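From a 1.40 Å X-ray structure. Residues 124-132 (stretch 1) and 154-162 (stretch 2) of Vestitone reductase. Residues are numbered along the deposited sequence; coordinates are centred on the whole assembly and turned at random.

Stretch 1, residues 124-132: SSGSAVSFN
Stretch 2 (154-162) KPFGWNYAV

How do the two backbones run where they meet? The stretches run roughly opposite ways, Ser-125 lying by Tyr-160 and Phe-131 by Pro-155. Stretch 1 leaves a weakly bonded strand at Ser-124 and Ser-125 (phi/psi -108/-165 and -147/157), then takes helical angles from Gly-126 (-63/-21) through Ser-127 (-68/-18) to Ala-128 (-82/-6). Ala-128 N bonds to Ser-125 O at 2.9 Å, while Gly-126 O accepts from Val-129 N at 3.1 Å, Ser-130 N at 2.9 Å and Ser-130 OG at 2.8 Å, the last with chi1 in m. Phe-131, at -107/57, breaks the curl. In stretch 2, Pro-155 (-69/165), Phe-156 (-53/127), Gly-157 (82/15) and Trp-158 form a type II turn closed by Trp-158 N to Pro-155 O at 3.0 Å. Gly-157, whose positive phi favours glycine, is the N-cap residue of the helix beginning at Trp-158; its O accepts from Ala-161 N at 3.1 Å, and Trp-158 O accepts from Val-162 N at 2.9 Å.

Where do the chains come closest? Ser-127 CA lies 4.8 Å from Ala-161 CA, a short spacing allowed by two small side chains that both point toward the opposing stretch. Their CB atoms are 4.0 Å apart, and Ser-127 O stands 3.7 Å from Ala-161 CB. No hydrogen bond joins the stretches directly, so packing carries the direct contact.

What fills the apolar side of the contact? The CA-to-CB bond of Phe-131 (chi1 m, chi2 86°) points toward stretch 2. Its CD1 meets Ala-161 CB at 3.8 Å and its CD2 meets Pro-155 CG at 3.8 Å, the proline having a C-gamma endo pucker. These are van der Waals contacts between hydrocarbon surfaces. Phe-131 CZ also lies 4.0 Å from Phe-156 O, bringing the ring up against the turn's backbone; the Phe-156 CA-to-CB bond points sideways, and its side-chain end (chi1 t) leads away.

How does Tyr-160 meet the serines? Its CA-to-CB bond points sideways, but with chi1 t (176°) and chi2 -96° the ring's end comes nearer to stretch 1. Tyr-160 CE1 is 3.3 Å from Ser-127 OG and 3.6 Å from Ser-125 OG, which sits at the ring edge, near its plane. Ser-125 (chi1 t, 158°) and Ser-127 (chi1 p, 63°) join their hydroxyls in a hydrogen bond, OG to OG, of 2.8 Å. A water completes the polar link: its oxygen is 2.7 Å from Ser-125 OG and 2.8 Å from Tyr-160 OH, hydrogen-bonded to both and so bridging the stretches.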

# COMPACT_ATOMS: atom_id res chain seq x y z
N SER A 124 4.80 -1.66 2.94
CA SER A 124 5.01 -3.10 2.80
C SER A 124 3.71 -3.74 2.33
O SER A 124 2.78 -3.04 1.91
CB SER A 124 5.50 -3.74 4.10
OG SER A 124 5.98 -5.05 3.82
N SER A 125 3.61 -5.06 2.45
CA SER A 125 2.47 -5.79 1.92
C SER A 125 2.09 -7.02 2.73
O SER A 125 2.91 -7.58 3.44
CB SER A 125 2.82 -6.21 0.49
OG SER A 125 2.05 -7.31 0.04
N GLY A 126 0.83 -7.44 2.60
CA GLY A 126 0.38 -8.64 3.30
C GLY A 126 1.15 -9.85 2.80
O GLY A 126 1.22 -10.87 3.49
N SER A 127 1.74 -9.75 1.62
CA SER A 127 2.51 -10.86 1.07
C SER A 127 3.78 -11.08 1.89
O SER A 127 4.40 -12.14 1.81
CB SER A 127 2.88 -10.59 -0.39
OG SER A 127 3.71 -9.45 -0.50
N ALA A 128 4.18 -10.08 2.66
CA ALA A 128 5.38 -10.19 3.49
C ALA A 128 5.11 -10.94 4.80
O ALA A 128 6.05 -11.22 5.56
CB ALA A 128 5.95 -8.80 3.79
N VAL A 129 3.85 -11.26 5.07
CA VAL A 129 3.49 -11.97 6.29
C VAL A 129 2.62 -13.21 6.09
O VAL A 129 2.62 -14.11 6.92
CB VAL A 129 2.74 -11.05 7.31
CG1 VAL A 129 3.59 -9.84 7.66
CG2 VAL A 129 1.39 -10.62 6.74
N SER A 130 1.88 -13.24 4.98
CA SER A 130 0.93 -14.32 4.71
C SER A 130 1.44 -15.69 4.26
O SER A 130 0.68 -16.66 4.30
CB SER A 130 -0.11 -13.82 3.71
OG SER A 130 -0.77 -12.67 4.20
N PHE A 131 2.69 -15.78 3.84
CA PHE A 131 3.24 -17.05 3.39
C PHE A 131 4.22 -17.60 4.42
O PHE A 131 5.38 -17.87 4.10
CB PHE A 131 3.95 -16.89 2.04
CG PHE A 131 3.04 -16.44 0.93
CD1 PHE A 131 2.79 -15.09 0.71
CD2 PHE A 131 2.44 -17.38 0.09
CE1 PHE A 131 1.96 -14.67 -0.32
CE2 PHE A 131 1.60 -16.97 -0.94
CZ PHE A 131 1.36 -15.62 -1.15
N ASN A 132 3.75 -17.78 5.65
CA ASN A 132 4.58 -18.27 6.74
C ASN A 132 4.59 -19.79 6.91
O ASN A 132 5.24 -20.31 7.82
CB ASN A 132 4.15 -17.62 8.06
CG ASN A 132 2.65 -17.69 8.29
OD1 ASN A 132 1.87 -17.01 7.61
ND2 ASN A 132 2.23 -18.51 9.25
N LYS A 154 6.87 -22.47 -4.25
CA LYS A 154 6.43 -21.58 -5.32
C LYS A 154 4.93 -21.39 -5.51
O LYS A 154 4.39 -21.62 -6.59
CB LYS A 154 7.06 -22.02 -6.64
CG LYS A 154 8.58 -21.91 -6.64
CD LYS A 154 9.19 -22.30 -7.98
CE LYS A 154 9.01 -23.78 -8.28
NZ LYS A 154 9.77 -24.17 -9.50
N PRO A 155 4.22 -20.96 -4.45
CA PRO A 155 2.78 -20.75 -4.55
C PRO A 155 2.53 -19.55 -5.46
O PRO A 155 3.45 -18.77 -5.73
CB PRO A 155 2.37 -20.48 -3.11
CG PRO A 155 3.59 -19.78 -2.56
CD PRO A 155 4.70 -20.65 -3.09
N PHE A 156 1.29 -19.39 -5.92
CA PHE A 156 0.97 -18.27 -6.79
C PHE A 156 1.40 -16.94 -6.18
O PHE A 156 1.05 -16.63 -5.04
CB PHE A 156 -0.53 -18.24 -7.08
CG PHE A 156 -0.92 -17.27 -8.16
CD1 PHE A 156 -0.50 -17.47 -9.47
CD2 PHE A 156 -1.68 -16.15 -7.86
CE1 PHE A 156 -0.83 -16.56 -10.47
CE2 PHE A 156 -2.02 -15.23 -8.85
CZ PHE A 156 -1.59 -15.44 -10.16
N GLY A 157 2.16 -16.16 -6.95
CA GLY A 157 2.63 -14.87 -6.48
C GLY A 157 3.86 -14.91 -5.60
O GLY A 157 4.18 -13.91 -4.95
N TRP A 158 4.56 -16.04 -5.58
CA TRP A 158 5.74 -16.16 -4.73
C TRP A 158 6.86 -15.16 -5.01
O TRP A 158 7.53 -14.72 -4.09
CB TRP A 158 6.31 -17.59 -4.78
CG TRP A 158 6.95 -17.97 -6.08
CD1 TRP A 158 6.33 -18.46 -7.19
CD2 TRP A 158 8.35 -17.91 -6.39
NE1 TRP A 158 7.26 -18.71 -8.18
CE2 TRP A 158 8.50 -18.38 -7.71
CE3 TRP A 158 9.48 -17.50 -5.68
CZ2 TRP A 158 9.75 -18.46 -8.34
CZ3 TRP A 158 10.73 -17.57 -6.30
CH2 TRP A 158 10.85 -18.05 -7.62
N ASN A 159 7.07 -14.81 -6.28
CA ASN A 159 8.12 -13.86 -6.63
C ASN A 159 7.90 -12.52 -5.92
O ASN A 159 8.82 -11.97 -5.30
CB ASN A 159 8.17 -13.63 -8.14
CG ASN A 159 8.83 -14.78 -8.88
OD1 ASN A 159 10.04 -14.99 -8.76
ND2 ASN A 159 8.05 -15.53 -9.64
N TYR A 160 6.69 -12.00 -6.03
CA TYR A 160 6.34 -10.74 -5.40
C TYR A 160 6.47 -10.84 -3.89
O TYR A 160 6.97 -9.93 -3.23
CB TYR A 160 4.91 -10.34 -5.80
CG TYR A 160 4.39 -9.09 -5.12
CD1 TYR A 160 3.60 -9.17 -3.98
CD2 TYR A 160 4.67 -7.82 -5.64
CE1 TYR A 160 3.10 -8.02 -3.36
CE2 TYR A 160 4.18 -6.67 -5.03
CZ TYR A 160 3.40 -6.77 -3.89
OH TYR A 160 2.91 -5.64 -3.29
N ALA A 161 6.03 -11.96 -3.32
CA ALA A 161 6.10 -12.16 -1.88
C ALA A 161 7.55 -12.16 -1.40
O ALA A 161 7.87 -11.57 -0.37
CB ALA A 161 5.41 -13.46 -1.50
N VAL A 162 8.43 -12.83 -2.13
CA VAL A 162 9.84 -12.86 -1.75
C VAL A 162 10.39 -11.44 -1.75
O VAL A 162 11.07 -11.02 -0.81
CB VAL A 162 10.68 -13.73 -2.71
CG1 VAL A 162 12.16 -13.56 -2.41
CG2 VAL A 162 10.29 -15.20 -2.57
O HOH W 1 0.56 -5.94 -1.77